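Pumilio homolog 23 (Arabidopsis thaliana, PDB 5WZJ) binds RNA in a sequence-specific manner through its pumilio repeats, recognises 18S rRNA, and probably regulates translation and the stability of target mRNAs. Local coordinates at residues D353-G358 against E382-A387; G341-E346 against A364-V369; G435-S440 against P446-L451; S397-L402 against T452-E457. All coordinates share one frame; numbering follows the deposited sequence.

Interaction 1: residues D353-G358 against E382-A387. With nucleotides of chain B.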
# COMPACT_ATOMS: atom_id res chain seq x y z
N ASP A 353 20.08 -16.48 6.82
CA ASP A 353 18.89 -17.29 7.07
C ASP A 353 17.64 -16.62 6.50
O ASP A 353 16.85 -17.24 5.79
CB ASP A 353 18.70 -17.51 8.57
CG ASP A 353 19.96 -18.02 9.24
OD1 ASP A 353 20.90 -17.22 9.46
OD2 ASP A 353 20.00 -19.22 9.56
N LEU A 354 17.46 -15.33 6.82
CA LEU A 354 16.26 -14.63 6.38
C LEU A 354 16.16 -14.61 4.86
O LEU A 354 15.09 -14.86 4.30
CB LEU A 354 16.25 -13.21 6.96
CG LEU A 354 16.07 -13.11 8.48
CD1 LEU A 354 16.26 -11.68 8.96
CD2 LEU A 354 14.69 -13.61 8.89
N LEU A 355 17.27 -14.34 4.17
CA LEU A 355 17.24 -14.33 2.71
C LEU A 355 16.99 -15.73 2.15
O LEU A 355 16.22 -15.89 1.19
CB LEU A 355 18.54 -13.76 2.15
CG LEU A 355 18.81 -12.29 2.46
CD1 LEU A 355 20.21 -11.93 2.01
CD2 LEU A 355 17.78 -11.38 1.78
N GLU A 356 17.61 -16.75 2.75
CA GLU A 356 17.40 -18.13 2.31
C GLU A 356 15.94 -18.54 2.43
O GLU A 356 15.41 -19.24 1.56
CB GLU A 356 18.28 -19.09 3.12
CG GLU A 356 19.76 -19.04 2.77
CD GLU A 356 20.62 -19.84 3.75
OE1 GLU A 356 20.09 -20.31 4.78
OE2 GLU A 356 21.83 -19.99 3.49
N GLN A 357 15.27 -18.12 3.51
CA GLN A 357 13.91 -18.57 3.79
C GLN A 357 12.83 -17.65 3.22
O GLN A 357 11.66 -17.77 3.60
CB GLN A 357 13.73 -18.72 5.30
CG GLN A 357 14.73 -19.69 5.92
CD GLN A 357 14.56 -19.81 7.41
OE1 GLN A 357 13.45 -19.66 7.93
NE2 GLN A 357 15.65 -20.05 8.11
N GLY A 358 13.18 -16.74 2.31
CA GLY A 358 12.19 -15.92 1.64
C GLY A 358 11.62 -14.81 2.50
O GLY A 358 10.43 -14.48 2.38
N GLU A 382 27.17 -3.85 5.51
CA GLU A 382 28.18 -4.90 5.48
C GLU A 382 27.58 -6.25 5.82
O GLU A 382 27.99 -7.27 5.25
CB GLU A 382 29.33 -4.57 6.44
CG GLU A 382 30.24 -3.44 5.94
CD GLU A 382 30.88 -3.76 4.60
OE1 GLU A 382 31.20 -4.95 4.36
OE2 GLU A 382 31.03 -2.82 3.78
N ALA A 383 26.62 -6.29 6.74
CA ALA A 383 25.97 -7.56 7.06
C ALA A 383 25.25 -8.12 5.84
O ALA A 383 25.23 -9.34 5.62
CB ALA A 383 25.00 -7.38 8.23
N LEU A 384 24.64 -7.25 5.03
CA LEU A 384 23.97 -7.71 3.81
C LEU A 384 24.97 -8.31 2.83
O LEU A 384 24.72 -9.38 2.26
CB LEU A 384 23.20 -6.56 3.16
CG LEU A 384 22.55 -6.93 1.82
CD1 LEU A 384 21.57 -8.11 1.96
CD2 LEU A 384 21.87 -5.73 1.17
N VAL A 385 26.11 -7.64 2.61
CA VAL A 385 27.13 -8.19 1.71
C VAL A 385 27.55 -9.58 2.16
O VAL A 385 27.59 -10.53 1.37
CB VAL A 385 28.35 -7.28 1.61
CG1 VAL A 385 29.38 -7.91 0.67
CG2 VAL A 385 27.97 -5.88 1.14
N GLY A 386 27.90 -9.71 3.44
CA GLY A 386 28.36 -10.98 3.96
C GLY A 386 27.31 -12.06 3.93
O GLY A 386 27.63 -13.24 3.80
N ALA A 387 26.03 -11.68 4.01
CA ALA A 387 24.98 -12.68 3.91
C ALA A 387 24.86 -13.23 2.50
O ALA A 387 24.43 -14.38 2.32
CB ALA A 387 23.64 -12.07 4.33
P U B 6 7.50 -12.34 -2.81
OP1 U B 6 8.89 -12.85 -2.69
OP2 U B 6 6.93 -12.07 -4.14
O5' U B 6 6.51 -13.34 -2.07
C5' U B 6 6.72 -14.74 -2.03
C4' U B 6 6.18 -15.32 -0.75
O4' U B 6 7.08 -14.97 0.33
C3' U B 6 4.80 -14.80 -0.35
O3' U B 6 4.04 -15.83 0.28
C2' U B 6 5.13 -13.70 0.67
O2' U B 6 4.11 -13.45 1.61
C1' U B 6 6.38 -14.27 1.35
N1 U B 6 7.29 -13.27 1.92
C2 U B 6 7.38 -13.19 3.30
O2 U B 6 6.72 -13.90 4.05
N3 U B 6 8.26 -12.25 3.78
C4 U B 6 9.06 -11.40 3.03
O4 U B 6 9.81 -10.60 3.59
C5 U B 6 8.91 -11.55 1.61
C6 U B 6 8.05 -12.45 1.11

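Interaction 2: residues G341-E346 against A364-V369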
# COMPACT_ATOMS: atom_id res chain seq x y z
N GLY A 341 19.82 -0.89 18.00
CA GLY A 341 20.85 -1.82 18.44
C GLY A 341 20.29 -3.17 18.83
O GLY A 341 20.87 -4.21 18.52
N ILE A 342 19.14 -3.18 19.52
CA ILE A 342 18.53 -4.46 19.88
C ILE A 342 18.10 -5.21 18.63
O ILE A 342 18.32 -6.42 18.50
CB ILE A 342 17.35 -4.23 20.85
CG1 ILE A 342 17.89 -3.84 22.22
CG2 ILE A 342 16.49 -5.47 20.94
CD1 ILE A 342 16.88 -3.13 23.10
N MET A 343 17.52 -4.51 17.66
CA MET A 343 17.09 -5.18 16.44
C MET A 343 18.29 -5.71 15.66
O MET A 343 18.23 -6.81 15.10
CB MET A 343 16.25 -4.24 15.58
CG MET A 343 14.92 -3.83 16.24
SD MET A 343 13.90 -2.87 15.13
CE MET A 343 14.97 -1.48 14.78
N TRP A 344 19.39 -4.96 15.63
CA TRP A 344 20.55 -5.43 14.87
C TRP A 344 21.15 -6.67 15.51
O TRP A 344 21.51 -7.62 14.81
CB TRP A 344 21.59 -4.31 14.76
CG TRP A 344 22.71 -4.64 13.83
CD1 TRP A 344 22.72 -4.54 12.47
CD2 TRP A 344 24.00 -5.13 14.20
NE1 TRP A 344 23.93 -4.93 11.96
CE2 TRP A 344 24.74 -5.31 13.01
CE3 TRP A 344 24.60 -5.44 15.42
CZ2 TRP A 344 26.04 -5.78 13.01
CZ3 TRP A 344 25.89 -5.91 15.42
CH2 TRP A 344 26.60 -6.07 14.22
N GLU A 345 21.23 -6.70 16.84
CA GLU A 345 21.81 -7.86 17.52
C GLU A 345 20.98 -9.13 17.28
O GLU A 345 21.54 -10.21 17.09
CB GLU A 345 21.94 -7.59 19.01
CG GLU A 345 23.05 -6.61 19.36
CD GLU A 345 23.01 -6.19 20.83
OE1 GLU A 345 22.33 -6.86 21.63
OE2 GLU A 345 23.66 -5.17 21.17
N GLU A 346 19.64 -9.01 17.30
CA GLU A 346 18.83 -10.22 17.18
C GLU A 346 18.76 -10.73 15.75
O GLU A 346 18.61 -11.94 15.54
CB GLU A 346 17.41 -9.97 17.72
CG GLU A 346 17.31 -9.64 19.22
CD GLU A 346 15.87 -9.78 19.76
OE1 GLU A 346 15.16 -10.71 19.32
OE2 GLU A 346 15.45 -8.97 20.62
N ALA A 364 15.16 -5.81 4.27
CA ALA A 364 14.92 -4.49 3.68
C ALA A 364 14.45 -3.48 4.72
O ALA A 364 14.88 -2.33 4.72
CB ALA A 364 13.87 -4.61 2.56
N SER A 365 13.54 -3.90 5.61
CA SER A 365 13.04 -2.96 6.61
C SER A 365 14.15 -2.51 7.55
O SER A 365 14.23 -1.33 7.91
CB SER A 365 11.88 -3.58 7.40
OG SER A 365 10.80 -3.89 6.54
N LEU A 366 14.99 -3.44 8.00
CA LEU A 366 16.04 -3.07 8.95
C LEU A 366 17.05 -2.13 8.31
O LEU A 366 17.45 -1.12 8.91
CB LEU A 366 16.73 -4.33 9.48
CG LEU A 366 17.65 -4.10 10.68
CD1 LEU A 366 16.86 -3.53 11.86
CD2 LEU A 366 18.37 -5.40 11.08
N ILE A 367 17.45 -2.43 7.07
CA ILE A 367 18.38 -1.55 6.37
C ILE A 367 17.78 -0.16 6.19
O ILE A 367 18.46 0.85 6.41
CB ILE A 367 18.78 -2.18 5.02
CG1 ILE A 367 19.57 -3.48 5.26
CG2 ILE A 367 19.58 -1.19 4.19
CD1 ILE A 367 19.84 -4.26 4.01
N ALA A 368 16.50 -0.09 5.82
CA ALA A 368 15.89 1.21 5.56
C ALA A 368 15.79 2.05 6.83
O ALA A 368 15.98 3.27 6.79
CB ALA A 368 14.50 1.02 4.95
N VAL A 369 15.49 1.42 7.97
CA VAL A 369 15.33 2.19 9.19
C VAL A 369 16.67 2.60 9.78
O VAL A 369 16.74 3.60 10.51
CB VAL A 369 14.48 1.42 10.22
CG1 VAL A 369 15.33 0.42 10.99
CG2 VAL A 369 13.80 2.40 11.17

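Interaction 3: residues G435-S440 against P446-L451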
# COMPACT_ATOMS: atom_id res chain seq x y z
N GLY A 435 17.23 1.31 -1.67
CA GLY A 435 17.54 1.88 -0.37
C GLY A 435 19.04 1.98 -0.12
O GLY A 435 19.52 2.96 0.45
N ILE A 436 19.80 0.95 -0.55
CA ILE A 436 21.26 0.97 -0.43
C ILE A 436 21.83 2.25 -1.03
O ILE A 436 22.67 2.92 -0.42
CB ILE A 436 21.86 -0.29 -1.09
CG1 ILE A 436 21.62 -1.52 -0.21
CG2 ILE A 436 23.37 -0.11 -1.40
CD1 ILE A 436 22.48 -1.56 1.03
N PHE A 437 21.37 2.61 -2.22
CA PHE A 437 21.99 3.74 -2.90
C PHE A 437 21.56 5.09 -2.35
O PHE A 437 22.00 6.12 -2.86
CB PHE A 437 21.76 3.63 -4.42
CG PHE A 437 22.63 2.59 -5.06
CD1 PHE A 437 24.02 2.72 -5.01
CD2 PHE A 437 22.09 1.44 -5.63
CE1 PHE A 437 24.86 1.74 -5.55
CE2 PHE A 437 22.92 0.45 -6.18
CZ PHE A 437 24.31 0.61 -6.13
N LYS A 438 20.75 5.10 -1.29
CA LYS A 438 20.50 6.34 -0.58
C LYS A 438 21.46 6.56 0.59
O LYS A 438 21.51 7.68 1.11
CB LYS A 438 19.04 6.37 -0.10
CG LYS A 438 18.06 6.62 -1.26
CD LYS A 438 16.61 6.39 -0.85
CE LYS A 438 16.20 7.34 0.25
NZ LYS A 438 14.91 6.91 0.88
N PHE A 439 22.23 5.55 0.99
CA PHE A 439 23.27 5.77 1.99
C PHE A 439 24.38 6.67 1.43
O PHE A 439 24.58 6.77 0.21
CB PHE A 439 23.90 4.44 2.43
CG PHE A 439 23.01 3.59 3.32
CD1 PHE A 439 22.91 3.84 4.68
CD2 PHE A 439 22.30 2.52 2.79
CE1 PHE A 439 22.10 3.05 5.49
CE2 PHE A 439 21.50 1.72 3.60
CZ PHE A 439 21.40 1.99 4.95
N SER A 440 25.09 7.33 2.34
CA SER A 440 26.37 7.95 2.01
C SER A 440 27.28 6.94 1.33
O SER A 440 27.31 5.76 1.69
CB SER A 440 27.03 8.47 3.30
OG SER A 440 28.45 8.51 3.18
N PRO A 446 31.30 -1.39 -1.60
CA PRO A 446 31.15 -2.66 -2.33
C PRO A 446 30.01 -2.64 -3.34
O PRO A 446 30.11 -3.28 -4.39
CB PRO A 446 30.90 -3.69 -1.22
CG PRO A 446 31.41 -3.05 0.04
CD PRO A 446 31.21 -1.58 -0.14
N TYR A 447 28.91 -1.93 -3.04
CA TYR A 447 27.78 -1.91 -3.97
C TYR A 447 28.09 -1.06 -5.19
O TYR A 447 27.76 -1.44 -6.32
CB TYR A 447 26.52 -1.40 -3.27
CG TYR A 447 26.10 -2.26 -2.11
CD1 TYR A 447 26.68 -2.07 -0.85
CD2 TYR A 447 25.15 -3.26 -2.26
CE1 TYR A 447 26.31 -2.84 0.23
CE2 TYR A 447 24.77 -4.06 -1.17
CZ TYR A 447 25.36 -3.83 0.07
OH TYR A 447 25.02 -4.59 1.17
N ILE A 448 28.72 0.11 -4.98
CA ILE A 448 29.08 0.99 -6.09
C ILE A 448 30.08 0.30 -7.01
O ILE A 448 29.95 0.34 -8.24
CB ILE A 448 29.64 2.32 -5.56
CG1 ILE A 448 28.56 3.12 -4.84
CG2 ILE A 448 30.24 3.14 -6.69
CD1 ILE A 448 29.11 4.24 -3.96
N THR A 449 31.09 -0.35 -6.42
CA THR A 449 32.08 -1.05 -7.24
C THR A 449 31.43 -2.19 -8.01
O THR A 449 31.67 -2.36 -9.21
CB THR A 449 33.24 -1.55 -6.37
OG1 THR A 449 34.07 -0.43 -6.00
CG2 THR A 449 34.07 -2.57 -7.13
N SER A 450 30.57 -2.97 -7.34
CA SER A 450 29.95 -4.11 -7.99
C SER A 450 29.03 -3.67 -9.13
O SER A 450 29.04 -4.27 -10.21
CB SER A 450 29.16 -4.94 -6.97
OG SER A 450 28.47 -6.02 -7.58
N LEU A 451 28.23 -2.62 -8.90
CA LEU A 451 27.33 -2.16 -9.95
C LEU A 451 28.10 -1.59 -11.13
O LEU A 451 27.79 -1.90 -12.29
CB LEU A 451 26.35 -1.10 -9.41
CG LEU A 451 25.39 -0.52 -10.46
CD1 LEU A 451 24.38 -1.56 -10.94
CD2 LEU A 451 24.64 0.71 -9.93

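Interaction 4: residues S397-L402 against T452-E457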
# COMPACT_ATOMS: atom_id res chain seq x y z
N SER A 397 30.17 -9.81 -6.85
CA SER A 397 28.89 -10.21 -7.43
C SER A 397 27.70 -9.81 -6.57
O SER A 397 26.60 -10.33 -6.77
CB SER A 397 28.88 -11.73 -7.67
OG SER A 397 29.80 -12.05 -8.70
N ILE A 398 27.88 -8.89 -5.62
CA ILE A 398 26.77 -8.56 -4.73
C ILE A 398 25.58 -8.02 -5.53
O ILE A 398 24.43 -8.37 -5.26
CB ILE A 398 27.24 -7.60 -3.62
CG1 ILE A 398 26.08 -7.24 -2.69
CG2 ILE A 398 27.84 -6.36 -4.20
CD1 ILE A 398 25.48 -8.44 -1.98
N LEU A 399 25.84 -7.18 -6.55
CA LEU A 399 24.73 -6.62 -7.31
C LEU A 399 23.98 -7.68 -8.09
O LEU A 399 22.74 -7.79 -7.92
CB LEU A 399 25.23 -5.47 -8.21
CG LEU A 399 24.63 -4.09 -7.93
CD1 LEU A 399 23.09 -4.11 -8.03
CD2 LEU A 399 25.09 -3.57 -6.56
N PRO A 400 24.59 -8.50 -8.95
CA PRO A 400 23.82 -9.54 -9.65
C PRO A 400 23.04 -10.45 -8.72
O PRO A 400 21.90 -10.81 -9.04
CB PRO A 400 24.90 -10.33 -10.41
CG PRO A 400 26.02 -9.38 -10.59
CD PRO A 400 26.02 -8.51 -9.36
N ARG A 401 23.62 -10.83 -7.59
CA ARG A 401 22.92 -11.75 -6.70
C ARG A 401 21.70 -11.10 -6.06
O ARG A 401 20.68 -11.77 -5.86
CB ARG A 401 23.87 -12.29 -5.64
CG ARG A 401 24.99 -13.16 -6.24
CD ARG A 401 25.98 -13.61 -5.19
NE ARG A 401 27.03 -14.43 -5.79
CZ ARG A 401 27.91 -15.14 -5.09
NH1 ARG A 401 27.86 -15.15 -3.76
NH2 ARG A 401 28.84 -15.85 -5.72
N LEU A 402 21.76 -9.80 -5.76
CA LEU A 402 20.59 -9.15 -5.18
C LEU A 402 19.53 -8.85 -6.24
O LEU A 402 18.33 -8.97 -5.97
CB LEU A 402 20.99 -7.87 -4.46
CG LEU A 402 21.57 -8.05 -3.05
CD1 LEU A 402 22.22 -6.77 -2.58
CD2 LEU A 402 20.50 -8.50 -2.06
N THR A 452 29.08 -0.72 -10.87
CA THR A 452 29.79 -0.09 -11.99
C THR A 452 30.77 -1.03 -12.67
O THR A 452 31.23 -0.70 -13.77
CB THR A 452 30.56 1.16 -11.55
OG1 THR A 452 31.52 0.81 -10.54
CG2 THR A 452 29.60 2.22 -11.00
N SER A 453 31.09 -2.17 -12.06
CA SER A 453 31.93 -3.19 -12.68
C SER A 453 31.17 -4.11 -13.62
O SER A 453 31.80 -4.78 -14.44
CB SER A 453 32.61 -4.09 -11.64
OG SER A 453 33.57 -3.35 -10.90
N MET A 454 29.85 -4.21 -13.48
CA MET A 454 29.09 -5.16 -14.29
C MET A 454 29.32 -4.87 -15.77
O MET A 454 29.43 -3.72 -16.18
CB MET A 454 27.59 -5.08 -13.96
CG MET A 454 27.21 -5.70 -12.61
SD MET A 454 25.50 -5.32 -12.15
CE MET A 454 24.60 -5.86 -13.59
N LYS A 455 29.41 -5.94 -16.56
CA LYS A 455 29.71 -5.75 -17.96
C LYS A 455 28.50 -5.17 -18.68
O LYS A 455 27.36 -5.23 -18.20
CB LYS A 455 30.14 -7.07 -18.60
CG LYS A 455 29.09 -8.17 -18.55
CD LYS A 455 29.65 -9.47 -19.11
CE LYS A 455 28.65 -10.61 -18.98
NZ LYS A 455 29.17 -11.89 -19.54
N ALA A 456 28.77 -4.59 -19.85
CA ALA A 456 27.76 -3.81 -20.57
C ALA A 456 26.47 -4.59 -20.76
O ALA A 456 25.37 -4.06 -20.54
CB ALA A 456 28.32 -3.36 -21.93
N GLU A 457 26.56 -5.88 -21.12
CA GLU A 457 25.32 -6.60 -21.41
C GLU A 457 24.48 -6.81 -20.15
O GLU A 457 23.24 -6.75 -20.21
CB GLU A 457 25.63 -7.93 -22.10
CG GLU A 457 26.45 -8.89 -21.30
CD GLU A 457 26.73 -10.16 -22.09
OE1 GLU A 457 25.79 -10.99 -22.22
OE2 GLU A 457 27.87 -10.31 -22.58

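Interaction 1: residues D353-G358 against E382-A387
Leu-355, near the end of helix 351-356, meets Leu-384 and Ala-387 of helix 377-388 in the right-handed superhelix of packed helices that marks a pumilio-repeat protein. The two leucine side chains cross at about a right angle and meet methyl to methyl, CD1 on CD1. CD1 of Leu-355 does all the work from its side: it lies 4.1 Å from CD1 of Leu-384 and equally 4.1 Å from CB of Ala-387, resting between two residues that sit one turn apart on the same helix. The opposite first torsions explain this meeting. In Leu-355 CG stands anti to the carbonyl carbon (chi1 -65°), whereas in Leu-384 it stands anti to the backbone N (chi1 175°), a setting that swings CD1 over to Leu-355. No hydrogen bond spans the pair of segments, and the touch is a small one, burying 85 Å² in all. Leu-355 is covered further by Leu-405 and Phe-409 of helix 405-410, while Leu-384 also packs on Ile-367 and Tyr-447, so the contact is one corner of a larger apolar core. Just beyond Leu-355 the helix closes in a Schellman motif with Gly-358, at positive phi, as its C-prime residue. That turn brings the backbone to the RNA: Gly-358 O lies 3.4 Å from C6 of nucleotide U6 of chain B.

Interaction 2: residues G341-E346 against A364-V369
Met-343 of helix 337-347 lies against Leu-366 of helix 360-373, two helices running roughly antiparallel (144° between their directions) in the pumilio-repeat superhelix. The short axes come no closer than 11.2 Å, so side chains have to bridge the gap. Starting at the root, CB of Met-343 touches CD1 of Leu-366 at 3.8 Å. CG, anti to the carbonyl carbon, and then SD carry the chain past that methyl, SD standing about 4.5 Å from Leu-366 CD1. At chi3 (-59°) the chain bends, and CE comes back to within 4.0 Å of the same Leu-366 CD1. The leucine methyl is thus held between the base and the tip of the methionine, the two side chains sliding past each other in opposite directions. CE also reaches CG1 of Val-369, one turn further along, at 4.3 Å. The other branch of Leu-366, CD2, lies 4.4 Å from CA of Trp-344, whose indole turns to His-376 and helix 377-388. Ile-331 of helix 323-332 touches both Met-343 and Val-369. With no hydrogen bond between the segments, the contact is held by apolar burial and van der Waals packing.

Interaction 3: residues G435-S440 against P446-L451
A type I beta turn from Ile-436 to Phe-439 ends helix 427-436, and its first two residues, Ile-436 and Phe-437, pack on Tyr-447, Ile-448 and Leu-451 of the next helix, 445-453, which the chain reaches through a short loop. With CG2 anti to the backbone N and CG1 beside it (chi1 -74°), Ile-436 lies over one face of the Tyr-447 ring and spans it from root to phenol end. Its CG2 makes a CH-pi contact 3.8 Å from the ring centroid and 21° off the normal, displaced toward the rim so that its nearest atom is Tyr-447 CG, at 3.5 Å. CD1 of Ile-436 covers the far end of the same face, 3.8 Å from CZ of Tyr-447. Beyond it, the hydroxyl of Tyr-447 is hydrogen-bonded to Cys-381 O on helix 377-388, which helps to fix the ring. Were Tyr-447 cut back to an alanine, Ile-436 would probably lose the surface it rests on and Cys-381 O this hydroxyl partner. Phe-437 instead presents its ring edge to the helix: CE1 meets CG1 of Ile-448 at 4.0 Å, and Tyr-447 O also lies near the ring plane. CZ of Phe-437 approaches CD2 of Leu-451 at 3.8 Å, obliquely. Helix 468-477 closes over this side, touching Phe-437 through Val-471 and Ala-474. Such apolar helix-on-helix packing builds the right-handed superhelix of pumilio repeats.

Interaction 4: residues S397-L402 against T452-E457
Met-454, in the short link between helices 445-453 and 456-463, sets its sulfur against Leu-399 and Pro-400 in the first turn of helix 398-403. The apolar contacts are few. SD of Met-454 lies 4.0 Å from CB of Leu-399 and 4.3 Å from CD of Pro-400, the ring carbon bonded to the proline nitrogen. The chain of Met-454 stays extended through chi2 and then bends at chi3 (54°), so that the sulfur makes the approach while CE turns away from Leu-399. Leu-399 has chi1 at -118°, away from a staggered value; its side chain also touches Leu-451, Val-471 and Leu-433 of three surrounding helices. Trp-419 covers Met-454 as well. Polar bonds act around the contact and not across it. Lys-491 donates through NZ to the backbone oxygens of both Thr-452 and Met-454, tying down the link that carries the methionine. Electrostatic contacts lie to the solvent side: Lys-455 NZ and Glu-457 OE2 form a long salt bridge at 3.7 Å, and Lys-455 also makes a cation-pi contact with Tyr-458. Between the two segments themselves there is no hydrogen bond or charge pair, and 99 Å² is buried. What joins them is a loose van der Waals contact of sulfur on aliphatic carbon, which imposes no bond direction.

Leu-384 and Tyr-447 knit interactions 1 to 3 together. Leu-384 of interaction 1 packs its CD2 on Ile-367 CD1 of interaction 2 at 3.8 Å, and its CB lies 3.3 Å from OH of Tyr-447 in interaction 3. Interactions 3 and 4 share helix 445-453, interaction 3 being nested within the loop that interaction 4 closes; Ser-450 OG and Leu-399 N, 3.1 Å apart, probably form a hydrogen bond between them. Interactions 2 and 4 do not touch, their centres about 26 Å apart. Segment 353-358 reaches the RNA through Gly-358, itself no part of the packing; the nearest atoms of interactions 2, 3 and 4 stand about 6, 9 and 10 Å from the bound strand.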